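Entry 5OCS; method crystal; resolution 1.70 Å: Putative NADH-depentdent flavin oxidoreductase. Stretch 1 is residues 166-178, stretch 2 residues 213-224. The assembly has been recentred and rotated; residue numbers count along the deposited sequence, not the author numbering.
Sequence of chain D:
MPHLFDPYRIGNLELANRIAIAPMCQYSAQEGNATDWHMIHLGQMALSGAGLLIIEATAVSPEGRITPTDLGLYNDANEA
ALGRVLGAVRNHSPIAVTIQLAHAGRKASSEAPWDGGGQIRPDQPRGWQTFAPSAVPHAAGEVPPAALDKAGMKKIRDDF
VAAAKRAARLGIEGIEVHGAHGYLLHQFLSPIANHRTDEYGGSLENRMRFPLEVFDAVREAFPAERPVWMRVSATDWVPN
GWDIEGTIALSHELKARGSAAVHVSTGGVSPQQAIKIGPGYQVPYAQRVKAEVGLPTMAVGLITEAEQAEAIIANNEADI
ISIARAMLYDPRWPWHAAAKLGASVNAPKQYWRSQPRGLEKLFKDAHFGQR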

ATOM      1  N   ARG D 166     -26.302  -6.139  -5.122  1.00 10.09           N
ATOM      2  CA  ARG D 166     -25.358  -5.086  -5.518  1.00 10.93           C
ATOM      3  C   ARG D 166     -23.944  -5.622  -5.566  1.00 10.70           C
ATOM      4  O   ARG D 166     -23.195  -5.340  -6.520  1.00  9.35           O
ATOM      5  CB  ARG D 166     -25.436  -3.868  -4.619  1.00 11.10           C
ATOM      6  CG  ARG D 166     -26.754  -3.137  -4.657  1.00 11.84           C
ATOM      7  CD  ARG D 166     -26.629  -1.895  -3.831  1.00 12.43           C
ATOM      8  NE  ARG D 166     -27.889  -1.157  -3.679  1.00 13.12           N
ATOM      9  CZ  ARG D 166     -28.361  -0.276  -4.551  1.00 13.92           C
ATOM     10  NH1 ARG D 166     -27.694   0.006  -5.664  1.00 13.28           N
ATOM     11  NH2 ARG D 166     -29.524   0.343  -4.310  1.00 15.28           N
ATOM     12  N   ALA D 167     -23.590  -6.430  -4.561  1.00  9.84           N
ATOM     13  CA  ALA D 167     -22.260  -7.039  -4.513  1.00 10.23           C
ATOM     14  C   ALA D 167     -22.048  -7.945  -5.736  1.00 10.25           C
ATOM     15  O   ALA D 167     -20.977  -7.908  -6.352  1.00  9.42           O
ATOM     16  CB  ALA D 167     -22.046  -7.784  -3.206  1.00  9.98           C
ATOM     17  N   ALA D 168     -23.046  -8.731  -6.091  1.00 10.80           N
ATOM     18  CA  ALA D 168     -22.947  -9.610  -7.266  1.00 11.51           C
ATOM     19  C   ALA D 168     -22.720  -8.774  -8.541  1.00 11.03           C
ATOM     20  O   ALA D 168     -21.874  -9.113  -9.373  1.00 10.60           O
ATOM     21  CB  ALA D 168     -24.191 -10.486  -7.393  1.00 12.55           C
ATOM     22  N   ARG D 169     -23.472  -7.690  -8.674  1.00 10.20           N
ATOM     23  CA  ARG D 169     -23.366  -6.794  -9.852  1.00 10.90           C
ATOM     24  C   ARG D 169     -22.000  -6.093  -9.951  1.00  9.86           C
ATOM     25  O   ARG D 169     -21.498  -5.842 -11.034  1.00  9.90           O
ATOM     26  CB  ARG D 169     -24.446  -5.732  -9.771  1.00 11.33           C
ATOM     27  CG  ARG D 169     -24.581  -4.872 -11.008  1.00 12.53           C
ATOM     28  CD  ARG D 169     -25.971  -4.287 -11.128  1.00 13.26           C
ATOM     29  NE  ARG D 169     -26.330  -3.499  -9.963  1.00 13.80           N
ATOM     30  CZ  ARG D 169     -27.568  -3.184  -9.588  1.00 16.08           C
ATOM     31  NH1 ARG D 169     -28.618  -3.554 -10.302  1.00 18.23           N
ATOM     32  NH2 ARG D 169     -27.764  -2.451  -8.514  1.00 16.13           N
ATOM     33  N   LEU D 170     -21.377  -5.868  -8.805  1.00  9.27           N
ATOM     34  CA  LEU D 170     -20.014  -5.345  -8.745  1.00  9.01           C
ATOM     35  C   LEU D 170     -18.958  -6.372  -9.083  1.00  8.89           C
ATOM     36  O   LEU D 170     -17.777  -6.029  -9.182  1.00  9.06           O
ATOM     37  CB  LEU D 170     -19.754  -4.768  -7.329  1.00  9.07           C
ATOM     38  CG  LEU D 170     -20.465  -3.462  -6.973  1.00  9.23           C
ATOM     39  CD1 LEU D 170     -20.173  -2.982  -5.547  1.00  9.91           C
ATOM     40  CD2 LEU D 170     -20.062  -2.365  -7.918  1.00  9.26           C
ATOM     41  N   GLY D 171     -19.345  -7.634  -9.236  1.00  8.32           N
ATOM     42  CA  GLY D 171     -18.386  -8.669  -9.515  1.00  8.65           C
ATOM     43  C   GLY D 171     -17.670  -9.127  -8.250  1.00  8.82           C
ATOM     44  O   GLY D 171     -16.676  -9.843  -8.340  1.00  9.62           O
ATOM     45  N   ILE D 172     -18.203  -8.825  -7.058  1.00  8.69           N
ATOM     46  CA  ILE D 172     -17.621  -9.391  -5.823  1.00  8.46           C
ATOM     47  C   ILE D 172     -17.858 -10.915  -5.862  1.00  9.02           C
ATOM     48  O   ILE D 172     -18.920 -11.383  -6.308  1.00  8.92           O
ATOM     49  CB  ILE D 172     -18.222  -8.702  -4.605  1.00  9.01           C
ATOM     50  CG1 ILE D 172     -17.825  -7.238  -4.626  1.00  8.82           C
ATOM     51  CG2 ILE D 172     -17.769  -9.358  -3.335  1.00  9.01           C
ATOM     52  CD1 ILE D 172     -18.406  -6.361  -3.558  1.00  9.94           C
ATOM     53  N   GLU D 173     -16.882 -11.670  -5.379  1.00  9.20           N
ATOM     54  CA  GLU D 173     -16.802 -13.107  -5.642  1.00  9.46           C
ATOM     55  C   GLU D 173     -17.340 -13.979  -4.522  1.00 10.01           C
ATOM     56  O   GLU D 173     -17.407 -15.208  -4.663  1.00 10.64           O
ATOM     57  CB  GLU D 173     -15.372 -13.461  -5.935  1.00  9.72           C
ATOM     58  CG  GLU D 173     -14.923 -12.901  -7.283  1.00 10.13           C
ATOM     59  CD  GLU D 173     -13.418 -12.847  -7.432  1.00 10.92           C
ATOM     60  OE1 GLU D 173     -12.798 -11.935  -6.864  1.00 10.86           O
ATOM     61  OE2 GLU D 173     -12.853 -13.788  -8.058  1.00 11.88           O
ATOM     62  N   GLY D 174     -17.739 -13.363  -3.416  1.00  9.95           N
ATOM     63  CA  GLY D 174     -18.230 -14.098  -2.286  1.00  9.49           C
ATOM     64  C   GLY D 174     -18.758 -13.176  -1.208  1.00  9.55           C
ATOM     65  O   GLY D 174     -18.427 -11.983  -1.170  1.00  8.50           O
ATOM     66  N   ILE D 175     -19.584 -13.734  -0.325  1.00  9.46           N
ATOM     67  CA  ILE D 175     -20.157 -12.931   0.770  1.00 10.07           C
ATOM     68  C   ILE D 175     -19.958 -13.637   2.112  1.00  9.78           C
ATOM     69  O   ILE D 175     -20.254 -14.833   2.281  1.00 10.10           O
ATOM     70  CB  ILE D 175     -21.661 -12.669   0.598  1.00 11.28           C
ATOM     71  CG1 ILE D 175     -21.922 -11.705  -0.585  1.00 12.23           C
ATOM     72  CG2 ILE D 175     -22.268 -12.030   1.866  1.00 10.82           C
ATOM     73  CD1 ILE D 175     -23.373 -11.540  -0.934  1.00 14.27           C
ATOM     74  N   GLU D 176     -19.435 -12.892   3.066  1.00  9.05           N
ATOM     75  CA  GLU D 176     -19.407 -13.317   4.465  1.00  9.44           C
ATOM     76  C   GLU D 176     -20.516 -12.608   5.207  1.00  9.25           C
ATOM     77  O   GLU D 176     -20.552 -11.367   5.277  1.00  9.25           O
ATOM     78  CB  GLU D 176     -18.052 -12.984   5.088  1.00  8.91           C
ATOM     79  CG  GLU D 176     -18.001 -13.263   6.590  1.00  9.46           C
ATOM     80  CD  GLU D 176     -16.598 -13.230   7.155  1.00  9.78           C
ATOM     81  OE1 GLU D 176     -15.752 -14.041   6.719  1.00 10.07           O
ATOM     82  OE2 GLU D 176     -16.367 -12.387   8.058  1.00 11.39           O
ATOM     83  N   VAL D 177     -21.463 -13.376   5.742  1.00  9.60           N
ATOM     84  CA  VAL D 177     -22.574 -12.754   6.465  1.00  9.34           C
ATOM     85  C   VAL D 177     -22.064 -12.662   7.898  1.00  9.47           C
ATOM     86  O   VAL D 177     -21.593 -13.643   8.494  1.00  9.80           O
ATOM     87  CB  VAL D 177     -23.852 -13.634   6.416  1.00  9.15           C
ATOM     88  CG1 VAL D 177     -24.923 -13.069   7.316  1.00  9.26           C
ATOM     89  CG2 VAL D 177     -24.355 -13.740   4.981  1.00  9.48           C
ATOM     90  N   HIS D 178     -22.155 -11.477   8.454  1.00  9.19           N
ATOM     91  CA  HIS D 178     -21.568 -11.196   9.753  1.00 10.16           C
ATOM     92  C   HIS D 178     -22.513 -11.623  10.874  1.00 10.33           C
ATOM     93  O   HIS D 178     -23.462 -10.927  11.160  1.00 13.18           O
ATOM     94  CB  HIS D 178     -21.231  -9.714   9.870  1.00  9.66           C
ATOM     95  CG  HIS D 178     -20.220  -9.391  10.932  1.00 10.94           C
ATOM     96  ND1 HIS D 178     -19.860 -10.272  11.932  1.00 11.31           N
ATOM     97  CD2 HIS D 178     -19.484  -8.273  11.143  1.00 11.10           C
ATOM     98  CE1 HIS D 178     -18.953  -9.710  12.711  1.00 11.79           C
ATOM     99  NE2 HIS D 178     -18.701  -8.500  12.246  1.00 11.34           N
ATOM    100  N   GLU D 213     -32.342 -17.427   8.530  1.00 13.79           N
ATOM    101  CA  GLU D 213     -33.208 -16.788   7.491  1.00 14.39           C
ATOM    102  C   GLU D 213     -32.402 -15.816   6.636  1.00 14.20           C
ATOM    103  O   GLU D 213     -32.532 -15.765   5.405  1.00 13.93           O
ATOM    104  CB  GLU D 213     -34.396 -16.050   8.077  1.00 15.57           C
ATOM    105  CG  GLU D 213     -35.455 -17.013   8.625  1.00 16.82           C
ATOM    106  CD  GLU D 213     -36.542 -16.329   9.372  1.00 18.08           C
ATOM    107  OE1 GLU D 213     -36.472 -15.088   9.525  1.00 20.19           O
ATOM    108  OE2 GLU D 213     -37.490 -17.037   9.805  1.00 20.63           O
ATOM    109  N   VAL D 214     -31.562 -15.035   7.307  1.00 13.84           N
ATOM    110  CA  VAL D 214     -30.764 -14.024   6.598  1.00 14.01           C
ATOM    111  C   VAL D 214     -29.781 -14.730   5.700  1.00 13.61           C
ATOM    112  O   VAL D 214     -29.685 -14.383   4.486  1.00 13.37           O
ATOM    113  CB  VAL D 214     -30.040 -13.072   7.572  1.00 14.13           C
ATOM    114  CG1 VAL D 214     -29.113 -12.100   6.830  1.00 15.25           C
ATOM    115  CG2 VAL D 214     -31.077 -12.289   8.331  1.00 13.77           C
ATOM    116  N   PHE D 215     -29.050 -15.706   6.259  1.00 12.42           N
ATOM    117  CA  PHE D 215     -28.105 -16.480   5.468  1.00 13.85           C
ATOM    118  C   PHE D 215     -28.818 -17.083   4.252  1.00 13.95           C
ATOM    119  O   PHE D 215     -28.311 -16.998   3.119  1.00 14.19           O
ATOM    120  CB  PHE D 215     -27.453 -17.611   6.249  1.00 14.07           C
ATOM    121  CG  PHE D 215     -26.678 -18.525   5.387  1.00 15.02           C
ATOM    122  CD1 PHE D 215     -25.366 -18.231   5.055  1.00 15.48           C
ATOM    123  CD2 PHE D 215     -27.279 -19.641   4.836  1.00 15.21           C
ATOM    124  CE1 PHE D 215     -24.675 -19.027   4.187  1.00 14.78           C
ATOM    125  CE2 PHE D 215     -26.589 -20.446   3.966  1.00 16.58           C
ATOM    126  CZ  PHE D 215     -25.276 -20.143   3.647  1.00 16.07           C
ATOM    127  N   ASP D 216     -29.968 -17.719   4.483  1.00 13.07           N
ATOM    128  CA  ASP D 216     -30.730 -18.325   3.359  1.00 14.89           C
ATOM    129  C   ASP D 216     -31.118 -17.331   2.313  1.00 14.62           C
ATOM    130  O   ASP D 216     -30.999 -17.615   1.126  1.00 16.17           O
ATOM    131  CB  ASP D 216     -32.013 -19.035   3.867  1.00 16.37           C
ATOM    132  CG  ASP D 216     -31.704 -20.333   4.603  1.00 17.88           C
ATOM    133  OD1 ASP D 216     -30.590 -20.881   4.432  1.00 19.02           O
ATOM    134  OD2 ASP D 216     -32.606 -20.818   5.338  1.00 19.84           O
ATOM    135  N   ALA D 217     -31.556 -16.156   2.733  1.00 14.63           N
ATOM    136  CA  ALA D 217     -31.950 -15.144   1.790  1.00 14.65           C
ATOM    137  C   ALA D 217     -30.793 -14.640   0.943  1.00 14.66           C
ATOM    138  O   ALA D 217     -30.954 -14.430  -0.270  1.00 15.12           O
ATOM    139  CB  ALA D 217     -32.632 -14.001   2.495  1.00 15.05           C
ATOM    140  N   VAL D 218     -29.631 -14.467   1.577  1.00 13.65           N
ATOM    141  CA  VAL D 218     -28.409 -14.089   0.873  1.00 12.63           C
ATOM    142  C   VAL D 218     -27.965 -15.172  -0.099  1.00 12.87           C
ATOM    143  O   VAL D 218     -27.594 -14.885  -1.253  1.00 13.57           O
ATOM    144  CB  VAL D 218     -27.282 -13.757   1.869  1.00 12.44           C
ATOM    145  CG1 VAL D 218     -25.928 -13.680   1.154  1.00 12.09           C
ATOM    146  CG2 VAL D 218     -27.602 -12.435   2.587  1.00 11.66           C
ATOM    147  N   ARG D 219     -28.010 -16.413   0.335  1.00 13.04           N
ATOM    148  CA  ARG D 219     -27.569 -17.523  -0.493  1.00 14.36           C
ATOM    149  C   ARG D 219     -28.492 -17.666  -1.720  1.00 15.77           C
ATOM    150  O   ARG D 219     -28.038 -18.018  -2.806  1.00 14.87           O
ATOM    151  CB  ARG D 219     -27.560 -18.803   0.337  1.00 14.43           C
ATOM    152  CG  ARG D 219     -27.212 -20.121  -0.342  1.00 14.03           C
ATOM    153  CD  ARG D 219     -25.823 -20.163  -0.960  1.00 14.41           C
ATOM    154  NE  ARG D 219     -25.733 -19.329  -2.146  1.00 14.69           N
ATOM    155  CZ  ARG D 219     -24.628 -19.143  -2.866  1.00 13.34           C
ATOM    156  NH1 ARG D 219     -23.487 -19.732  -2.541  1.00 13.69           N
ATOM    157  NH2 ARG D 219     -24.678 -18.307  -3.902  1.00 13.57           N
ATOM    158  N   GLU D 220     -29.779 -17.436  -1.516  1.00 16.21           N
ATOM    159  CA  GLU D 220     -30.734 -17.486  -2.620  1.00 18.07           C
ATOM    160  C   GLU D 220     -30.484 -16.363  -3.624  1.00 17.95           C
ATOM    161  O   GLU D 220     -30.565 -16.590  -4.844  1.00 17.62           O
ATOM    162  CB  GLU D 220     -32.157 -17.413  -2.100  1.00 20.47           C
ATOM    163  CG  GLU D 220     -33.207 -17.797  -3.148  1.00 24.73           C
ATOM    164  CD  GLU D 220     -33.511 -16.724  -4.152  1.00 28.95           C
ATOM    165  OE1 GLU D 220     -33.401 -15.518  -3.807  1.00 34.54           O
ATOM    166  OE2 GLU D 220     -33.875 -17.093  -5.304  1.00 32.07           O
ATOM    167  N   ALA D 221     -30.184 -15.165  -3.129  1.00 16.59           N
ATOM    168  CA  ALA D 221     -30.045 -14.011  -3.989  1.00 15.44           C
ATOM    169  C   ALA D 221     -28.709 -13.959  -4.748  1.00 15.01           C
ATOM    170  O   ALA D 221     -28.654 -13.398  -5.842  1.00 15.29           O
ATOM    171  CB  ALA D 221     -30.249 -12.744  -3.210  1.00 15.85           C
ATOM    172  N   PHE D 222     -27.637 -14.460  -4.144  1.00 13.59           N
ATOM    173  CA  PHE D 222     -26.276 -14.336  -4.700  1.00 12.95           C
ATOM    174  C   PHE D 222     -26.051 -15.472  -5.702  1.00 13.43           C
ATOM    175  O   PHE D 222     -26.526 -16.597  -5.475  1.00 14.96           O
ATOM    176  CB  PHE D 222     -25.233 -14.426  -3.577  1.00 12.54           C
ATOM    177  CG  PHE D 222     -23.893 -13.776  -3.878  1.00 11.84           C
ATOM    178  CD1 PHE D 222     -23.799 -12.410  -4.123  1.00 11.99           C
ATOM    179  CD2 PHE D 222     -22.707 -14.522  -3.792  1.00 12.01           C
ATOM    180  CE1 PHE D 222     -22.572 -11.803  -4.361  1.00 11.54           C
ATOM    181  CE2 PHE D 222     -21.485 -13.945  -4.023  1.00 11.43           C
ATOM    182  CZ  PHE D 222     -21.422 -12.579  -4.311  1.00 11.74           C
ATOM    183  N   PRO D 223     -25.349 -15.190  -6.817  1.00 13.85           N
ATOM    184  CA  PRO D 223     -25.198 -16.224  -7.843  1.00 13.44           C
ATOM    185  C   PRO D 223     -24.723 -17.550  -7.283  1.00 14.20           C
ATOM    186  O   PRO D 223     -23.739 -17.611  -6.575  1.00 11.84           O
ATOM    187  CB  PRO D 223     -24.163 -15.606  -8.808  1.00 13.75           C
ATOM    188  CG  PRO D 223     -24.442 -14.138  -8.721  1.00 13.83           C
ATOM    189  CD  PRO D 223     -24.766 -13.900  -7.253  1.00 14.24           C
ATOM    190  N   ALA D 224     -25.454 -18.622  -7.586  1.00 15.74           N
ATOM    191  CA  ALA D 224     -25.246 -19.924  -6.923  1.00 17.94           C
ATOM    192  C   ALA D 224     -23.806 -20.451  -6.941  1.00 18.23           C
ATOM    193  O   ALA D 224     -23.376 -21.110  -6.018  1.00 18.36           O
ATOM    194  CB  ALA D 224     -26.221 -20.972  -7.509  1.00 18.97           C
TER

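The two stretches are held together mainly by apolar packing, with no hydrogen bond across, and about 415 Å² of surface, both sides summed, is buried, with Phe222 contributing most. Strand 175-178 runs nearly antiparallel to helix 213-221, at 162°, with the axes 9.7 Å apart at their closest.

Along the strand, side chains alternate. Ile175 and Val177 point toward the helix, whereas Glu176 points away and finds hydrogen-bonding partners elsewhere in the structure. The helix answers with Val214 and Val218, one turn apart and so on the same side, and Phe222 follows just past its end. Val218 CG1 lies 3.9 Å from Ile175 CD1 and 4.1 Å from Val177 CG2, so it touches both strand residues; Val177 CG1 reaches Val214 CG1 at 4.3 Å. Branched aliphatic side chains suit these positions, since they fill the space between strand and helix without bringing in polar groups.

Phe222, the first residue to leave helical geometry, extends the contact beyond the strand and has more of its surface covered by the other stretch than any other residue. Ile175, with chi1 m and chi2 t, places CD1 over one face of the ring, 3.6 Å from its centroid in a CH-pi contact and 3.3 Å from Phe222 CD1. At the ring edge, near its plane, Ala168 N is 3.6 Å from Phe222 CE1; the Ala168 CB methyl is also close, 3.7 Å from Phe222 CE1. The small methyl of Ala168 allows this close approach and also packs against Pro223, CB to CD at 3.5 Å. Backbone completes the pocket: Ile172 O lies 3.4 Å from Phe222 CZ, and Gly174 CA, bearing no side chain, 3.7 Å from Phe222 CE2. This apolar cover has a price, for the buried Gly174 N has no hydrogen-bonding partner in the model.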